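PDB 6MRK: nuclear RNA export factor 2 from Drosophila melanogaster, which forms an ovarian complex with Piwi and Nxt1 that carries out cotranscriptional transposon silencing, and may take part in mRNA export. Local coordinates for residues V116-Y119 with A124-Y127; R24-D29 with H33-Y38; S67-H72 with L185-P190. All coordinates share one frame; numbering follows the deposited sequence.

Contact 1. Residues V116-Y119 with A124-Y127; sequences VMHY and AVIY
A beta bulge in the hairpin of strands 104-119 and 123-135 sets M117 and H118 together against V125. V116 pairs with I126 and Y119 with A124 as antiparallel non-hydrogen-bonded pairs, while H118 and V125 form the hydrogen-bonded pair between them; M117, with near-helical backbone angles, is the extra residue. Two bonds grip V125: M117 N donates almost straight to V125 O (2.9 Å), and V125 N reaches H118 O (3.2 Å) from above the carbonyl plane. The bulge turns M117 toward the partner strand. With CG of M117 anti to the carbonyl carbon (chi1 -53°), CG lies 3.6 Å from CE2 of Y127; the bend at chi2 (-73°) then leaves SD of M117 5.1 Å from the centroid of that ring, an oblique Met-aromatic contact. H118 and V125 lie side by side, with H118 ND1 3.3 Å from V125 CG2. On the other face, A124 CB sits at the edge of the Y119 ring, 4.1 Å from CD1. V116 and I126 on this face pack against helix 12-27, whereas H118 and V125 meet another protein chain, probably Nxt1, the NTF2-like partner of this family. Strands 5-6 and 152-166 flank the hairpin.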
# COMPACT_ATOMS: atom_id res chain seq x y z
N VAL A 116 -1.31 -7.44 -8.45
CA VAL A 116 -0.74 -6.55 -9.50
C VAL A 116 -1.90 -5.77 -10.11
O VAL A 116 -2.81 -6.41 -10.60
CB VAL A 116 0.05 -7.32 -10.58
CG1 VAL A 116 0.65 -6.36 -11.58
CG2 VAL A 116 1.12 -8.22 -9.98
N MET A 117 -1.88 -4.45 -10.04
CA MET A 117 -3.09 -3.64 -10.29
C MET A 117 -2.95 -2.85 -11.59
O MET A 117 -4.00 -2.55 -12.17
CB MET A 117 -3.34 -2.67 -9.14
CG MET A 117 -3.38 -3.35 -7.77
SD MET A 117 -4.86 -4.34 -7.40
CE MET A 117 -6.17 -3.28 -7.99
N HIS A 118 -1.73 -2.51 -12.01
CA HIS A 118 -1.44 -1.89 -13.33
C HIS A 118 -0.17 -2.53 -13.89
O HIS A 118 0.67 -2.97 -13.10
CB HIS A 118 -1.28 -0.38 -13.24
CG HIS A 118 -2.49 0.25 -12.65
ND1 HIS A 118 -2.42 1.36 -11.82
CD2 HIS A 118 -3.79 -0.09 -12.72
CE1 HIS A 118 -3.63 1.69 -11.43
NE2 HIS A 118 -4.50 0.81 -11.98
N TYR A 119 -0.07 -2.59 -15.20
CA TYR A 119 1.15 -3.09 -15.86
C TYR A 119 1.16 -2.65 -17.32
O TYR A 119 0.23 -3.00 -18.03
CB TYR A 119 1.22 -4.61 -15.74
CG TYR A 119 2.43 -5.20 -16.42
CD1 TYR A 119 3.64 -5.30 -15.77
CD2 TYR A 119 2.35 -5.66 -17.71
CE1 TYR A 119 4.74 -5.87 -16.39
CE2 TYR A 119 3.43 -6.23 -18.35
CZ TYR A 119 4.63 -6.34 -17.69
OH TYR A 119 5.69 -6.91 -18.33
N ALA A 124 4.34 -0.41 -13.41
CA ALA A 124 3.33 -1.23 -12.70
C ALA A 124 3.03 -0.70 -11.30
O ALA A 124 3.78 0.12 -10.77
CB ALA A 124 3.81 -2.66 -12.65
N VAL A 125 1.92 -1.17 -10.76
CA VAL A 125 1.50 -1.00 -9.35
C VAL A 125 1.38 -2.40 -8.78
O VAL A 125 0.71 -3.21 -9.40
CB VAL A 125 0.16 -0.25 -9.26
CG1 VAL A 125 -0.32 -0.12 -7.82
CG2 VAL A 125 0.26 1.10 -9.94
N ILE A 126 2.03 -2.69 -7.66
CA ILE A 126 2.09 -4.08 -7.14
C ILE A 126 2.04 -4.07 -5.61
O ILE A 126 2.81 -3.36 -4.98
CB ILE A 126 3.29 -4.83 -7.73
CG1 ILE A 126 3.73 -5.99 -6.85
CG2 ILE A 126 4.45 -3.90 -8.01
CD1 ILE A 126 4.51 -7.03 -7.63
N TYR A 127 1.11 -4.82 -5.06
CA TYR A 127 0.84 -4.86 -3.61
C TYR A 127 1.13 -6.28 -3.14
O TYR A 127 0.89 -7.20 -3.90
CB TYR A 127 -0.61 -4.49 -3.28
CG TYR A 127 -1.10 -3.18 -3.83
CD1 TYR A 127 -0.26 -2.09 -4.01
CD2 TYR A 127 -2.42 -3.00 -4.14
CE1 TYR A 127 -0.72 -0.87 -4.48
CE2 TYR A 127 -2.91 -1.78 -4.60
CZ TYR A 127 -2.06 -0.71 -4.77
OH TYR A 127 -2.53 0.46 -5.27

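Contact 2. Residues R24-D29 with H33-Y38; sequences REFEND and HNLYKY
E25 and F26, on the last turn of helix 12-27, receive L35 from the 3-10 turn that follows, and the two methyls of L35 divide the work between them. L35 CD1 comes to the edge of the F26 ring, near its plane and 3.8 Å from F26 CD1. L35 CD2 lies against the aliphatic part of E25, 3.8 Å from E25 CG. The backbone of L35 does not aim its side chain at the helix; CG stands anti to the carbonyl carbon (chi1 -56°), and the branch beyond it closes the distance. The L35 and F26 side chains meet at about a right angle, whereas L35 and E25 run antiparallel alongside one another.

E25 is the longer arm. With CG anti to the backbone N (chi1 -167°) and the chain extended beyond, it carries its carboxylate across to the second segment. E25 OE2 approaches N34 CB at 3.4 Å, and the carboxylate and amide planes stand 57° apart. The other oxygen, E25 OE1, lies 4.0 Å from Y38 OH and 4.3 Å from K37 NZ. The lysine is therefore placed for a long-range attraction that falls short of a salt bridge, and its charge would probably favour the ionised carboxylate. No hydrogen bond joins the segments, although Y36 N to H33 O and Y38 N to L35 O shape the second one internally.

R32 donates to F26 O, and both R32 and R158 make cation-pi contacts with the F26 ring. In this NTF2-like domain the turn thus folds back on the helix end on its way to strand 44-49, with F26 also resting on V105 of strand 104-119 and L99 of helix 92-99, while Y38 meets Y22 on helix 12-27 and bonds through its backbone to I180 of strand 176-188.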
# COMPACT_ATOMS: atom_id res chain seq x y z
N ARG A 24 13.69 -10.27 -0.19
CA ARG A 24 14.85 -11.04 0.33
C ARG A 24 15.99 -10.08 0.67
O ARG A 24 16.69 -10.36 1.64
CB ARG A 24 15.29 -12.11 -0.65
CG ARG A 24 14.60 -13.45 -0.44
CD ARG A 24 14.76 -14.35 -1.65
NE ARG A 24 13.90 -15.55 -1.66
CZ ARG A 24 13.04 -15.89 -2.62
NH1 ARG A 24 12.87 -15.13 -3.69
NH2 ARG A 24 12.35 -17.01 -2.51
N GLU A 25 16.18 -9.01 -0.09
CA GLU A 25 17.34 -8.10 0.09
C GLU A 25 17.07 -7.05 1.16
O GLU A 25 18.05 -6.45 1.62
CB GLU A 25 17.67 -7.43 -1.23
CG GLU A 25 19.02 -6.74 -1.22
CD GLU A 25 19.58 -6.53 -2.63
OE1 GLU A 25 18.89 -6.93 -3.61
OE2 GLU A 25 20.69 -5.97 -2.74
N PHE A 26 15.81 -6.80 1.51
CA PHE A 26 15.43 -5.90 2.63
C PHE A 26 15.74 -6.63 3.93
O PHE A 26 16.17 -5.98 4.89
CB PHE A 26 13.95 -5.49 2.56
CG PHE A 26 13.52 -4.58 3.67
CD1 PHE A 26 13.75 -3.22 3.59
CD2 PHE A 26 12.91 -5.08 4.82
CE1 PHE A 26 13.38 -2.37 4.63
CE2 PHE A 26 12.52 -4.23 5.84
CZ PHE A 26 12.77 -2.88 5.75
N GLU A 27 15.56 -7.95 3.93
CA GLU A 27 15.59 -8.86 5.12
C GLU A 27 16.78 -8.53 6.02
O GLU A 27 16.55 -8.10 7.17
CB GLU A 27 15.58 -10.33 4.68
CG GLU A 27 14.21 -10.78 4.19
CD GLU A 27 13.87 -12.26 4.22
OE1 GLU A 27 14.79 -13.08 4.39
OE2 GLU A 27 12.67 -12.58 4.06
N ASN A 28 18.01 -8.73 5.53
CA ASN A 28 19.23 -8.50 6.34
C ASN A 28 19.56 -7.00 6.30
O ASN A 28 19.89 -6.49 5.21
CB ASN A 28 20.38 -9.40 5.89
CG ASN A 28 21.59 -9.31 6.80
OD1 ASN A 28 21.71 -8.37 7.59
ND2 ASN A 28 22.50 -10.26 6.68
N ASP A 29 19.46 -6.34 7.45
CA ASP A 29 19.60 -4.86 7.60
C ASP A 29 21.05 -4.43 7.35
O ASP A 29 21.25 -3.25 7.05
CB ASP A 29 19.08 -4.36 8.96
CG ASP A 29 19.63 -5.09 10.19
OD1 ASP A 29 19.99 -6.28 10.06
OD2 ASP A 29 19.68 -4.45 11.26
N HIS A 33 21.34 -1.29 2.63
CA HIS A 33 21.77 -0.07 1.89
C HIS A 33 21.74 -0.32 0.37
O HIS A 33 21.63 0.66 -0.39
CB HIS A 33 23.17 0.38 2.35
CG HIS A 33 24.28 -0.61 2.12
ND1 HIS A 33 24.48 -1.70 2.95
CD2 HIS A 33 25.27 -0.66 1.20
CE1 HIS A 33 25.53 -2.39 2.54
NE2 HIS A 33 26.03 -1.77 1.47
N ASN A 34 21.86 -1.59 -0.06
CA ASN A 34 22.00 -1.97 -1.48
C ASN A 34 20.66 -1.85 -2.21
O ASN A 34 20.62 -2.20 -3.40
CB ASN A 34 22.57 -3.39 -1.64
CG ASN A 34 24.05 -3.44 -1.36
OD1 ASN A 34 24.80 -2.58 -1.83
ND2 ASN A 34 24.47 -4.41 -0.56
N LEU A 35 19.62 -1.39 -1.53
CA LEU A 35 18.31 -1.10 -2.17
C LEU A 35 18.35 0.32 -2.72
O LEU A 35 17.32 0.75 -3.25
CB LEU A 35 17.18 -1.26 -1.15
CG LEU A 35 17.10 -2.62 -0.45
CD1 LEU A 35 16.13 -2.56 0.71
CD2 LEU A 35 16.70 -3.70 -1.43
N TYR A 36 19.47 1.02 -2.59
CA TYR A 36 19.63 2.41 -3.07
C TYR A 36 19.30 2.43 -4.57
O TYR A 36 18.80 3.45 -5.05
CB TYR A 36 21.01 2.98 -2.74
CG TYR A 36 21.21 4.42 -3.17
CD1 TYR A 36 20.57 5.47 -2.53
CD2 TYR A 36 22.02 4.73 -4.26
CE1 TYR A 36 20.72 6.78 -2.94
CE2 TYR A 36 22.19 6.03 -4.68
CZ TYR A 36 21.54 7.06 -4.03
OH TYR A 36 21.72 8.34 -4.45
N LYS A 37 19.53 1.30 -5.26
CA LYS A 37 19.42 1.20 -6.74
C LYS A 37 17.98 1.33 -7.21
O LYS A 37 17.81 1.75 -8.34
CB LYS A 37 19.99 -0.13 -7.26
CG LYS A 37 19.38 -1.37 -6.64
CD LYS A 37 19.69 -2.66 -7.38
CE LYS A 37 19.73 -3.86 -6.45
NZ LYS A 37 20.58 -4.93 -7.01
N TYR A 38 16.98 0.97 -6.42
CA TYR A 38 15.57 0.97 -6.89
C TYR A 38 14.97 2.37 -6.83
O TYR A 38 13.97 2.62 -7.51
CB TYR A 38 14.64 0.11 -6.04
CG TYR A 38 14.95 -1.36 -6.00
CD1 TYR A 38 14.61 -2.20 -7.04
CD2 TYR A 38 15.60 -1.90 -4.92
CE1 TYR A 38 14.91 -3.55 -7.00
CE2 TYR A 38 15.92 -3.25 -4.86
CZ TYR A 38 15.55 -4.07 -5.90
OH TYR A 38 15.87 -5.39 -5.80

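Contact 3. Residues S67-H72 with L185-P190; sequences SKYNRH and LHITNP
The CH-pi contact between Y69 and I187 joins helix 59-70 to strand 176-188, packing a helix on the sheet of the NTF2-like domain. CG1 of I187 stands over one face of the Y69 ring, 4.0 Å from its centroid and 23° off the normal, displaced toward the CD1 rim. The isoleucine branch runs roughly perpendicular to the tyrosine side chain. A chi1 of -60° puts I187 CG1 anti to the carbonyl carbon, and the bend at chi2 then lays I187 CD1 along the same side of the ring, 3.8 Å from Y69 CE1.

Ordinary apolar contact widens this patch. I187 CG1 lies 3.7 Å from Y69 CD1, and CD2 of L185, two residues earlier on the strand and turned to the same side, approaches Y69 CE1 obliquely at 4.4 Å. Nearby, L47 and L154 from the adjacent strands 44-49 and 152-166 also touch Y69.

Polar links lie outside the pair: Y69 OH makes a weak hydrogen bond to D134, and backbone bonds tie L185 and I187 to strand 44-49. With no hydrogen bond between the two segments, the helix is held here by a buried aromatic face and aliphatic branches, while the phenol's polar end is directed to a partner on another strand.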
# COMPACT_ATOMS: atom_id res chain seq x y z
N SER A 67 7.83 0.26 18.54
CA SER A 67 8.29 1.67 18.51
C SER A 67 9.33 1.84 17.39
O SER A 67 9.46 2.95 16.87
CB SER A 67 8.79 2.11 19.85
OG SER A 67 9.95 1.39 20.22
N LYS A 68 10.03 0.77 17.01
CA LYS A 68 11.07 0.82 15.96
C LYS A 68 10.44 1.30 14.65
O LYS A 68 11.14 1.98 13.87
CB LYS A 68 11.72 -0.55 15.79
CG LYS A 68 12.37 -1.13 17.03
CD LYS A 68 13.66 -0.45 17.42
CE LYS A 68 14.22 -1.00 18.71
NZ LYS A 68 14.96 0.02 19.50
N TYR A 69 9.17 0.93 14.43
CA TYR A 69 8.35 1.32 13.25
C TYR A 69 7.60 2.61 13.57
O TYR A 69 7.64 3.55 12.76
CB TYR A 69 7.35 0.22 12.88
CG TYR A 69 7.99 -1.09 12.53
CD1 TYR A 69 8.55 -1.30 11.28
CD2 TYR A 69 8.10 -2.11 13.48
CE1 TYR A 69 9.18 -2.50 10.97
CE2 TYR A 69 8.73 -3.30 13.19
CZ TYR A 69 9.27 -3.51 11.92
OH TYR A 69 9.87 -4.70 11.60
N ASN A 70 6.95 2.63 14.73
CA ASN A 70 6.07 3.75 15.16
C ASN A 70 6.82 5.08 15.15
O ASN A 70 6.20 6.11 14.79
CB ASN A 70 5.49 3.51 16.55
CG ASN A 70 4.08 2.97 16.45
OD1 ASN A 70 3.21 3.62 15.87
ND2 ASN A 70 3.86 1.78 16.99
N ARG A 71 8.09 5.11 15.56
CA ARG A 71 8.82 6.39 15.70
C ARG A 71 8.88 7.11 14.34
O ARG A 71 9.17 8.31 14.34
CB ARG A 71 10.24 6.21 16.25
CG ARG A 71 11.10 5.21 15.49
CD ARG A 71 12.56 5.44 15.81
NE ARG A 71 12.80 5.30 17.24
CZ ARG A 71 13.63 4.43 17.82
NH1 ARG A 71 14.36 3.58 17.11
NH2 ARG A 71 13.74 4.44 19.14
N HIS A 72 8.59 6.41 13.25
CA HIS A 72 8.64 6.95 11.87
C HIS A 72 7.26 6.97 11.22
O HIS A 72 7.15 7.46 10.07
CB HIS A 72 9.55 6.07 11.00
CG HIS A 72 10.95 5.95 11.49
ND1 HIS A 72 11.82 7.03 11.49
CD2 HIS A 72 11.63 4.90 11.98
CE1 HIS A 72 12.98 6.65 11.97
NE2 HIS A 72 12.89 5.34 12.27
N LEU A 185 5.30 0.84 3.45
CA LEU A 185 5.26 -0.33 4.34
C LEU A 185 4.14 -0.12 5.35
O LEU A 185 4.04 0.98 5.89
CB LEU A 185 6.60 -0.49 5.05
CG LEU A 185 6.65 -1.64 6.04
CD1 LEU A 185 6.58 -2.97 5.32
CD2 LEU A 185 7.91 -1.54 6.89
N HIS A 186 3.35 -1.16 5.60
CA HIS A 186 2.29 -1.15 6.65
C HIS A 186 2.59 -2.28 7.64
O HIS A 186 2.78 -3.43 7.21
CB HIS A 186 0.92 -1.28 5.99
CG HIS A 186 -0.19 -1.21 6.98
ND1 HIS A 186 -0.48 -0.05 7.64
CD2 HIS A 186 -1.03 -2.15 7.47
CE1 HIS A 186 -1.49 -0.25 8.46
NE2 HIS A 186 -1.84 -1.54 8.37
N ILE A 187 2.66 -1.95 8.93
CA ILE A 187 2.83 -2.95 10.03
C ILE A 187 1.51 -3.10 10.79
O ILE A 187 0.83 -2.09 11.08
CB ILE A 187 3.97 -2.54 10.96
CG1 ILE A 187 5.27 -2.48 10.16
CG2 ILE A 187 4.07 -3.49 12.13
CD1 ILE A 187 5.82 -3.84 9.80
N THR A 188 1.16 -4.34 11.07
CA THR A 188 -0.13 -4.70 11.70
C THR A 188 -0.03 -6.06 12.37
O THR A 188 1.04 -6.74 12.30
CB THR A 188 -1.30 -4.72 10.70
OG1 THR A 188 -2.50 -5.16 11.34
CG2 THR A 188 -1.08 -5.65 9.53
N ASN A 189 -1.14 -6.40 13.01
CA ASN A 189 -1.32 -7.68 13.73
C ASN A 189 -1.29 -8.80 12.71
O ASN A 189 -1.90 -8.70 11.64
CB ASN A 189 -2.64 -7.70 14.50
CG ASN A 189 -2.67 -6.68 15.61
OD1 ASN A 189 -3.13 -5.56 15.40
ND2 ASN A 189 -2.15 -7.04 16.77
N PRO A 190 -0.58 -9.90 13.01
CA PRO A 190 -0.80 -11.16 12.29
C PRO A 190 -2.20 -11.71 12.59
O PRO A 190 -2.69 -11.59 13.72
CB PRO A 190 0.30 -12.08 12.82
CG PRO A 190 0.65 -11.50 14.18
CD PRO A 190 0.47 -10.01 14.05

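Overall arrangement
Contacts 1 and 3 are buried and both involve the curved sheet of this NTF2-like domain, on opposite sides of the chain's centre, about 23 Å apart between contact centres. Contact 1 works within the sheet, where backbone bonds set the register; contact 3 lays a helix on it through carbon and ring surface alone. Contact 2, only partly buried, joins a helix end to the turn after it: an apolar inner portion gives way to a carboxylate, hydroxyl and ammonium group toward its periphery. Its nearest atoms come within about 5 Å of contact 3 without touching. Contact 1 and the 185-190 segment of contact 3 also border another protein chain, whereas neither segment of contact 2 does.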